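Local structure of OBCA, Oxalate Biosynthetic Component A (Burkholderia glumae, 4NNB) at residues P118-L123 with A483-G488; N125-R130 with I164-K169; V317-G322 with D395-A400. The protein binds a magnesium ion and combines an N-terminal domain of its own family with a TIM-barrel part of the beta-keto acid cleavage enzyme type. All blocks are in the same frame, centred on the assembly; numbering follows the deposited sequence.

Contact 1: residues P118-L123 with A483-G488; sequences PWLAAL and ARVPGG
P486 presses its pyrrolidine ring against the short helix 117-121, and L120 and A121 receive it. The leading atom is CG of P486, which lies 3.8 Å from CB of L120 and 3.9 Å from the backbone N of A121. The neighbouring ring atom, CB of P486, also approaches L120, standing 3.9 Å from its CB, so the ring leans on the base of the leucine rather than on its methyls. A121 adds a looser touch at the more open margin, with its CB 4.3 Å from CG of P486. The leucine's branch continues past the ring: CG lies anti to the carbonyl carbon (chi1 -71°), and CD1 of L120 reaches CG2 of V485 at 4.3 Å. The meetings between side chains are all apolar.

The proline is presented by a type II beta turn from V485 to G488, closed by the bond from G488 N to V485 O, 2.9 Å long. P486 and G487 take the two central positions, and G487 has the positive phi (89°) that the third residue of such a turn adopts. In the segment that receives the ring, L123 N bonds to L120 O at 3.2 Å, while the bonds made by A122 N are weak.

Before the turn, R484 forms salt bridges with D482 and E144, and its carbonyl oxygen accepts from K117 NZ. Around the contact, L120 and V485 share V132 of helix 125-137 and L148 of strand 148-149, while V485 also touches V142 of strand 141-142.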
loop_
_atom_site.group_PDB
_atom_site.type_symbol
_atom_site.label_atom_id
_atom_site.label_comp_id
_atom_site.label_asym_id
_atom_site.label_seq_id
_atom_site.Cartn_x
_atom_site.Cartn_y
_atom_site.Cartn_z
ATOM N N PRO A 118 -26.091 -12.065 -8.942
ATOM C CA PRO A 118 -26.470 -13.474 -8.731
ATOM C C PRO A 118 -25.427 -14.491 -9.217
ATOM O O PRO A 118 -25.399 -15.607 -8.685
ATOM C CB PRO A 118 -27.770 -13.625 -9.537
ATOM C CG PRO A 118 -28.307 -12.235 -9.685
ATOM C CD PRO A 118 -27.088 -11.343 -9.757
ATOM N N TRP A 119 -24.591 -14.139 -10.189
ATOM C CA TRP A 119 -23.543 -15.065 -10.613
ATOM C C TRP A 119 -22.540 -15.289 -9.497
ATOM O O TRP A 119 -22.139 -16.421 -9.220
ATOM C CB TRP A 119 -22.796 -14.547 -11.835
ATOM C CG TRP A 119 -23.581 -14.559 -13.087
ATOM C CD1 TRP A 119 -24.930 -14.766 -13.215
ATOM C CD2 TRP A 119 -23.079 -14.349 -14.405
ATOM N NE1 TRP A 119 -25.288 -14.690 -14.535
ATOM C CE2 TRP A 119 -24.174 -14.432 -15.284
ATOM C CE3 TRP A 119 -21.810 -14.083 -14.925
ATOM C CZ2 TRP A 119 -24.034 -14.267 -16.659
ATOM C CZ3 TRP A 119 -21.676 -13.923 -16.287
ATOM C CH2 TRP A 119 -22.781 -14.019 -17.141
ATOM N N LEU A 120 -22.133 -14.197 -8.857
ATOM C CA LEU A 120 -21.127 -14.260 -7.809
ATOM C C LEU A 120 -21.739 -14.840 -6.548
ATOM O O LEU A 120 -21.053 -15.461 -5.738
ATOM C CB LEU A 120 -20.574 -12.857 -7.521
ATOM C CG LEU A 120 -19.679 -12.225 -8.593
ATOM C CD1 LEU A 120 -19.572 -10.711 -8.397
ATOM C CD2 LEU A 120 -18.308 -12.844 -8.532
ATOM N N ALA A 121 -23.038 -14.630 -6.384
ATOM C CA ALA A 121 -23.729 -15.083 -5.177
ATOM C C ALA A 121 -23.901 -16.597 -5.188
ATOM O O ALA A 121 -24.181 -17.205 -4.156
ATOM C CB ALA A 121 -25.076 -14.383 -5.032
ATOM N N ALA A 122 -23.723 -17.191 -6.365
ATOM C CA ALA A 122 -23.795 -18.634 -6.550
ATOM C C ALA A 122 -22.553 -19.341 -6.006
ATOM O O ALA A 122 -22.477 -20.572 -6.009
ATOM C CB ALA A 122 -23.984 -18.957 -8.028
ATOM N N LEU A 123 -21.580 -18.562 -5.535
ATOM C CA LEU A 123 -20.312 -19.133 -5.118
ATOM C C LEU A 123 -20.071 -18.971 -3.628
ATOM O O LEU A 123 -20.731 -18.175 -2.961
ATOM C CB LEU A 123 -19.166 -18.476 -5.891
ATOM C CG LEU A 123 -19.401 -18.395 -7.396
ATOM C CD1 LEU A 123 -18.337 -17.543 -8.066
ATOM C CD2 LEU A 123 -19.395 -19.800 -7.972
ATOM N N ALA A 483 -20.156 -3.914 1.170
ATOM C CA ALA A 483 -21.235 -4.857 1.485
ATOM C C ALA A 483 -22.141 -5.177 0.285
ATOM O O ALA A 483 -22.854 -6.180 0.293
ATOM C CB ALA A 483 -22.063 -4.342 2.665
ATOM N N ARG A 484 -22.103 -4.332 -0.743
ATOM C CA ARG A 484 -22.942 -4.528 -1.925
ATOM C C ARG A 484 -22.555 -5.764 -2.730
ATOM O O ARG A 484 -23.404 -6.381 -3.388
ATOM C CB ARG A 484 -22.875 -3.296 -2.829
ATOM C CG ARG A 484 -23.288 -1.998 -2.151
ATOM C CD ARG A 484 -23.025 -0.800 -3.046
ATOM N NE ARG A 484 -21.612 -0.688 -3.424
ATOM C CZ ARG A 484 -21.108 0.291 -4.174
ATOM N NH1 ARG A 484 -21.890 1.262 -4.617
ATOM N NH2 ARG A 484 -19.819 0.298 -4.481
ATOM N N VAL A 485 -21.273 -6.120 -2.695
ATOM C CA VAL A 485 -20.764 -7.166 -3.584
ATOM C C VAL A 485 -20.581 -8.473 -2.820
ATOM O O VAL A 485 -20.155 -8.461 -1.660
ATOM C CB VAL A 485 -19.452 -6.714 -4.305
ATOM C CG1 VAL A 485 -18.247 -6.762 -3.355
ATOM C CG2 VAL A 485 -19.196 -7.548 -5.556
ATOM N N PRO A 486 -20.960 -9.605 -3.442
ATOM C CA PRO A 486 -20.713 -10.885 -2.769
ATOM C C PRO A 486 -19.233 -11.042 -2.446
ATOM O O PRO A 486 -18.377 -10.614 -3.237
ATOM C CB PRO A 486 -21.150 -11.920 -3.813
ATOM C CG PRO A 486 -22.244 -11.221 -4.573
ATOM C CD PRO A 486 -21.811 -9.760 -4.639
ATOM N N GLY A 487 -18.939 -11.633 -1.295
ATOM C CA GLY A 487 -17.571 -11.711 -0.809
ATOM C C GLY A 487 -17.187 -10.509 0.045
ATOM O O GLY A 487 -16.309 -10.601 0.902
ATOM N N GLY A 488 -17.829 -9.373 -0.215
ATOM C CA GLY A 488 -17.708 -8.185 0.619
ATOM C C GLY A 488 -16.432 -7.349 0.533
ATOM O O GLY A 488 -16.301 -6.363 1.271
#

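Contact 2: residues N125-R130 with I164-K169; sequences NKLARR and IEAIEK
L127 and A166 meet between two helices; among the backbone bonds within the two segments, R129 N to N125 O and E168 N to I164 O are the shortest, each 2.9 Å. The contact itself is apolar and rests on the forked end of L127. Its CG lies anti to the backbone N (chi1 -173°), sending both methyls at the facing helix. There they fit round the small side chain of A166: CD1 and CD2 of L127 each stand 4.1 Å from CB of A166. CD2 goes deeper, coming to 3.5 Å from the carbonyl O of A166 and 4.3 Å from CG1 of I167, so one methyl lies against the backbone carbonyl of the alanine.

R130, one turn after L127, lies at the solvent-facing margin of the contact, where its NH1 comes within 4.2 Å of CB of A166. R129 serves another neighbour: one face of its guanidinium lies over CB of N125, NE bonds to G487 O, and NH2 makes a salt bridge with E414.

L163 of helix 161-170 touches both L127 and R130, and I167 turns to L174 and M178 of helix 172-180. The short segments run roughly antiparallel, 140° between their directions, with axes 10.9 Å apart at closest. This is a helix-helix packing within the N-terminal domain, in which a leucine fork sits on an alanine.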
loop_
_atom_site.group_PDB
_atom_site.type_symbol
_atom_site.label_atom_id
_atom_site.label_comp_id
_atom_site.label_asym_id
_atom_site.label_seq_id
_atom_site.Cartn_x
_atom_site.Cartn_y
_atom_site.Cartn_z
ATOM N N ASN A 125 -18.081 -17.586 -0.430
ATOM C CA ASN A 125 -17.532 -16.257 -0.197
ATOM C C ASN A 125 -16.091 -16.153 -0.667
ATOM O O ASN A 125 -15.710 -15.168 -1.289
ATOM C CB ASN A 125 -17.644 -15.859 1.276
ATOM C CG ASN A 125 -19.044 -15.427 1.653
ATOM O OD1 ASN A 125 -19.892 -15.205 0.787
ATOM N ND2 ASN A 125 -19.291 -15.292 2.954
ATOM N N LYS A 126 -15.299 -17.180 -0.390
ATOM C CA LYS A 126 -13.901 -17.174 -0.794
ATOM C C LYS A 126 -13.707 -17.106 -2.307
ATOM O O LYS A 126 -12.851 -16.363 -2.792
ATOM C CB LYS A 126 -13.168 -18.387 -0.215
ATOM C CG LYS A 126 -12.486 -18.101 1.120
ATOM C CD LYS A 126 -12.314 -19.374 1.932
ATOM C CE LYS A 126 -10.957 -19.425 2.614
ATOM N NZ LYS A 126 -9.855 -19.553 1.614
ATOM N N LEU A 127 -14.484 -17.889 -3.050
ATOM C CA LEU A 127 -14.367 -17.900 -4.506
ATOM C C LEU A 127 -14.841 -16.559 -5.089
ATOM O O LEU A 127 -14.187 -15.983 -5.959
ATOM C CB LEU A 127 -15.154 -19.078 -5.105
ATOM C CG LEU A 127 -14.951 -19.276 -6.613
ATOM C CD1 LEU A 127 -13.487 -19.081 -6.985
ATOM C CD2 LEU A 127 -15.429 -20.649 -7.078
ATOM N N ALA A 128 -15.969 -16.063 -4.596
ATOM C CA ALA A 128 -16.475 -14.764 -5.027
ATOM C C ALA A 128 -15.458 -13.634 -4.776
ATOM O O ALA A 128 -15.249 -12.790 -5.647
ATOM C CB ALA A 128 -17.812 -14.455 -4.356
ATOM N N ARG A 129 -14.822 -13.630 -3.602
ATOM C CA ARG A 129 -13.808 -12.619 -3.279
ATOM C C ARG A 129 -12.647 -12.678 -4.262
ATOM O O ARG A 129 -12.160 -11.648 -4.710
ATOM C CB ARG A 129 -13.257 -12.797 -1.855
ATOM C CG ARG A 129 -14.203 -12.425 -0.744
ATOM C CD ARG A 129 -13.519 -12.398 0.639
ATOM N NE ARG A 129 -14.520 -12.467 1.702
ATOM C CZ ARG A 129 -14.641 -13.472 2.570
ATOM N NH1 ARG A 129 -13.801 -14.504 2.540
ATOM N NH2 ARG A 129 -15.603 -13.434 3.481
ATOM N N ARG A 130 -12.202 -13.889 -4.584
ATOM C CA ARG A 130 -11.117 -14.071 -5.539
ATOM C C ARG A 130 -11.443 -13.430 -6.880
ATOM O O ARG A 130 -10.603 -12.743 -7.470
ATOM C CB ARG A 130 -10.839 -15.561 -5.769
ATOM C CG ARG A 130 -9.752 -16.157 -4.891
ATOM C CD ARG A 130 -9.618 -17.656 -5.159
ATOM N NE ARG A 130 -8.661 -17.962 -6.221
ATOM C CZ ARG A 130 -8.464 -19.178 -6.722
ATOM N NH1 ARG A 130 -9.171 -20.206 -6.265
ATOM N NH2 ARG A 130 -7.562 -19.370 -7.681
ATOM N N ILE A 164 -10.545 -20.861 -12.849
ATOM C CA ILE A 164 -11.563 -21.411 -13.736
ATOM C C ILE A 164 -11.995 -22.797 -13.266
ATOM O O ILE A 164 -13.183 -23.141 -13.297
ATOM C CB ILE A 164 -11.066 -21.460 -15.187
ATOM C CG1 ILE A 164 -10.840 -20.038 -15.704
ATOM C CG2 ILE A 164 -12.058 -22.189 -16.072
ATOM C CD1 ILE A 164 -12.044 -19.111 -15.474
ATOM N N GLU A 165 -11.018 -23.584 -12.826
ATOM C CA GLU A 165 -11.281 -24.911 -12.283
ATOM C C GLU A 165 -12.148 -24.839 -11.031
ATOM O O GLU A 165 -13.062 -25.643 -10.859
ATOM C CB GLU A 165 -9.963 -25.655 -12.020
ATOM C CG GLU A 165 -9.302 -26.124 -13.312
ATOM C CD GLU A 165 -7.821 -26.405 -13.172
ATOM O OE1 GLU A 165 -7.270 -26.277 -12.053
ATOM O OE2 GLU A 165 -7.205 -26.749 -14.201
ATOM N N ALA A 166 -11.891 -23.858 -10.171
ATOM C CA ALA A 166 -12.692 -23.716 -8.957
ATOM C C ALA A 166 -14.132 -23.293 -9.273
ATOM O O ALA A 166 -15.077 -23.740 -8.619
ATOM C CB ALA A 166 -12.038 -22.753 -7.982
ATOM N N ILE A 167 -14.295 -22.437 -10.277
ATOM C CA ILE A 167 -15.625 -22.035 -10.723
ATOM C C ILE A 167 -16.364 -23.256 -11.289
ATOM O O ILE A 167 -17.535 -23.500 -10.987
ATOM C CB ILE A 167 -15.538 -20.937 -11.817
ATOM C CG1 ILE A 167 -14.968 -19.634 -11.243
ATOM C CG2 ILE A 167 -16.908 -20.708 -12.484
ATOM C CD1 ILE A 167 -14.697 -18.574 -12.303
ATOM N N GLU A 168 -15.661 -24.014 -12.124
ATOM C CA GLU A 168 -16.213 -25.212 -12.734
ATOM C C GLU A 168 -16.694 -26.203 -11.676
ATOM O O GLU A 168 -17.742 -26.816 -11.835
ATOM C CB GLU A 168 -15.173 -25.865 -13.638
ATOM C CG GLU A 168 -15.692 -27.077 -14.383
ATOM C CD GLU A 168 -15.110 -27.187 -15.777
ATOM O OE1 GLU A 168 -13.948 -26.768 -15.977
ATOM O OE2 GLU A 168 -15.819 -27.682 -16.673
ATOM N N LYS A 169 -15.941 -26.340 -10.589
ATOM C CA LYS A 169 -16.373 -27.207 -9.493
ATOM C C LYS A 169 -17.597 -26.689 -8.720
ATOM O O LYS A 169 -18.522 -27.453 -8.437
ATOM C CB LYS A 169 -15.215 -27.496 -8.534
ATOM C CG LYS A 169 -14.262 -28.600 -8.996
ATOM C CD LYS A 169 -14.965 -29.965 -9.123
ATOM C CE LYS A 169 -15.295 -30.312 -10.578
ATOM N NZ LYS A 169 -16.403 -31.310 -10.687
#

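Contact 3: residues V317-G322 with D395-A400; sequences VFQGGG and DDSLIA
Q319 extends its amide toward D395, the two side chains crossing at about a right angle with amide and carboxylate planes 84° apart. NE2 of Q319 lies 3.3 Å from OD1 of D395 and 3.9 Å from OG of S397; NE2 also bonds to Q383 O, and OE1 accepts from R401 NH2.

The close-knit side is the aspartate. OD1 of D395 takes two donors from S397: its OG, 2.6 Å away, meets the syn lone pair, and its backbone N, at 3.0 Å, comes from above the carboxylate plane, 54° out of it. The second bond is nearly straight at 165° and closes an Asx turn. The carboxylate is swung there by a CG anti to the backbone N. Its other oxygen, OD2, accepts from R401 N in the first turn of helix 401-413, where the helix end would probably favour the charged form. S397 OG also accepts from Q383 N.

These bonds lie at the edge of a small antiparallel sheet in which strand 383-386 is the middle strand between 317-318 and 393-395. Q319, just past one outer strand, thus reaches across the middle strand to the end of the other.

The loose side is the glycine run G320-G322, exposed and far from D395. A type I turn from F318 to G321, closed by G321 N to F318 O at 2.9 Å, takes in its first two glycines. F318 points into the ligand pocket instead, touching the bound oxaloacetate ion and making a cation-pi contact with R281.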
loop_
_atom_site.group_PDB
_atom_site.type_symbol
_atom_site.label_atom_id
_atom_site.label_comp_id
_atom_site.label_asym_id
_atom_site.label_seq_id
_atom_site.Cartn_x
_atom_site.Cartn_y
_atom_site.Cartn_z
ATOM N N VAL A 317 14.168 -4.542 9.753
ATOM C CA VAL A 317 14.455 -5.843 9.166
ATOM C C VAL A 317 13.152 -6.628 9.046
ATOM O O VAL A 317 12.781 -7.373 9.962
ATOM C CB VAL A 317 15.461 -6.643 10.027
ATOM C CG1 VAL A 317 15.907 -7.903 9.276
ATOM C CG2 VAL A 317 16.687 -5.768 10.411
ATOM N N PHE A 318 12.446 -6.434 7.931
ATOM C CA PHE A 318 11.163 -7.107 7.711
ATOM C C PHE A 318 11.360 -8.620 7.647
ATOM O O PHE A 318 12.250 -9.097 6.942
ATOM C CB PHE A 318 10.546 -6.669 6.379
ATOM C CG PHE A 318 10.206 -5.205 6.298
ATOM C CD1 PHE A 318 11.048 -4.324 5.633
ATOM C CD2 PHE A 318 9.036 -4.714 6.855
ATOM C CE1 PHE A 318 10.734 -2.971 5.540
ATOM C CE2 PHE A 318 8.713 -3.358 6.760
ATOM C CZ PHE A 318 9.569 -2.491 6.105
ATOM N N GLN A 319 10.524 -9.377 8.349
ATOM C CA GLN A 319 10.581 -10.835 8.222
ATOM C C GLN A 319 10.357 -11.255 6.781
ATOM O O GLN A 319 10.963 -12.215 6.313
ATOM C CB GLN A 319 9.589 -11.518 9.162
ATOM C CG GLN A 319 9.960 -11.364 10.638
ATOM C CD GLN A 319 9.316 -12.421 11.507
ATOM O OE1 GLN A 319 8.984 -13.509 11.029
ATOM N NE2 GLN A 319 9.126 -12.109 12.785
ATOM N N GLY A 320 9.536 -10.498 6.057
ATOM C CA GLY A 320 9.299 -10.781 4.646
ATOM C C GLY A 320 10.432 -10.387 3.702
ATOM O O GLY A 320 10.311 -10.555 2.487
ATOM N N GLY A 321 11.526 -9.855 4.248
ATOM C CA GLY A 321 12.650 -9.393 3.441
ATOM C C GLY A 321 12.618 -7.926 3.013
ATOM O O GLY A 321 11.578 -7.272 3.079
ATOM N N GLY A 322 13.763 -7.399 2.584
ATOM C CA GLY A 322 13.811 -6.087 1.945
ATOM C C GLY A 322 14.085 -4.859 2.811
ATOM O O GLY A 322 13.969 -3.726 2.336
ATOM N N ASP A 395 12.252 -12.541 16.662
ATOM C CA ASP A 395 11.085 -11.684 16.522
ATOM C C ASP A 395 11.257 -10.373 17.292
ATOM O O ASP A 395 11.707 -10.364 18.440
ATOM C CB ASP A 395 9.830 -12.414 17.000
ATOM C CG ASP A 395 8.554 -11.649 16.672
ATOM O OD1 ASP A 395 8.612 -10.752 15.803
ATOM O OD2 ASP A 395 7.498 -11.940 17.277
ATOM N N ASP A 396 10.909 -9.261 16.646
ATOM C CA ASP A 396 10.961 -7.960 17.286
ATOM C C ASP A 396 9.731 -7.143 16.875
ATOM O O ASP A 396 9.713 -5.920 16.995
ATOM C CB ASP A 396 12.277 -7.243 16.931
ATOM C CG ASP A 396 12.610 -6.118 17.904
ATOM O OD1 ASP A 396 12.329 -6.278 19.109
ATOM O OD2 ASP A 396 13.136 -5.066 17.471
ATOM N N SER A 397 8.702 -7.845 16.397
ATOM C CA SER A 397 7.451 -7.222 15.965
ATOM C C SER A 397 6.726 -6.547 17.131
ATOM O O SER A 397 6.794 -7.020 18.265
ATOM C CB SER A 397 6.521 -8.272 15.335
ATOM O OG SER A 397 7.200 -9.091 14.401
ATOM N N LEU A 398 6.025 -5.451 16.856
ATOM C CA LEU A 398 5.231 -4.795 17.898
ATOM C C LEU A 398 4.158 -5.749 18.422
ATOM O O LEU A 398 3.979 -5.900 19.633
ATOM C CB LEU A 398 4.572 -3.528 17.373
ATOM C CG LEU A 398 5.465 -2.390 16.891
ATOM C CD1 LEU A 398 4.582 -1.176 16.644
ATOM C CD2 LEU A 398 6.553 -2.090 17.907
ATOM N N ILE A 399 3.433 -6.366 17.494
ATOM C CA ILE A 399 2.533 -7.458 17.831
ATOM C C ILE A 399 3.337 -8.716 17.560
ATOM O O ILE A 399 3.654 -9.016 16.411
ATOM C CB ILE A 399 1.260 -7.450 16.953
ATOM C CG1 ILE A 399 0.503 -6.121 17.106
ATOM C CG2 ILE A 399 0.362 -8.635 17.311
ATOM C CD1 ILE A 399 -0.731 -5.977 16.188
ATOM N N ALA A 400 3.706 -9.427 18.622
ATOM C CA ALA A 400 4.501 -10.647 18.493
ATOM C C ALA A 400 3.930 -11.535 17.396
ATOM O O ALA A 400 2.707 -11.649 17.266
ATOM C CB ALA A 400 4.546 -11.387 19.824
#

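In the fold
Following the chain from the N terminus, the first of these segments is helix 117-121, whose partner in contact 1 arrives some 360 residues later, so this contact closes a loop holding most of the fold. Contact 2 is nested within it and closes early, joining helix 125-137 to helix 161-170. Contact 3 lies in the same loop but in series with contact 2, tying the turn after strand 317-318 to the start of the loop before helix 401-413. Contacts 1 and 2 are neighbours, centres 11 Å apart, with A128 CB packed on L120 O and P486 O. Contact 3 stands apart near the ligand pocket, its centre 35 Å from contact 1's and 32 Å from contact 2's.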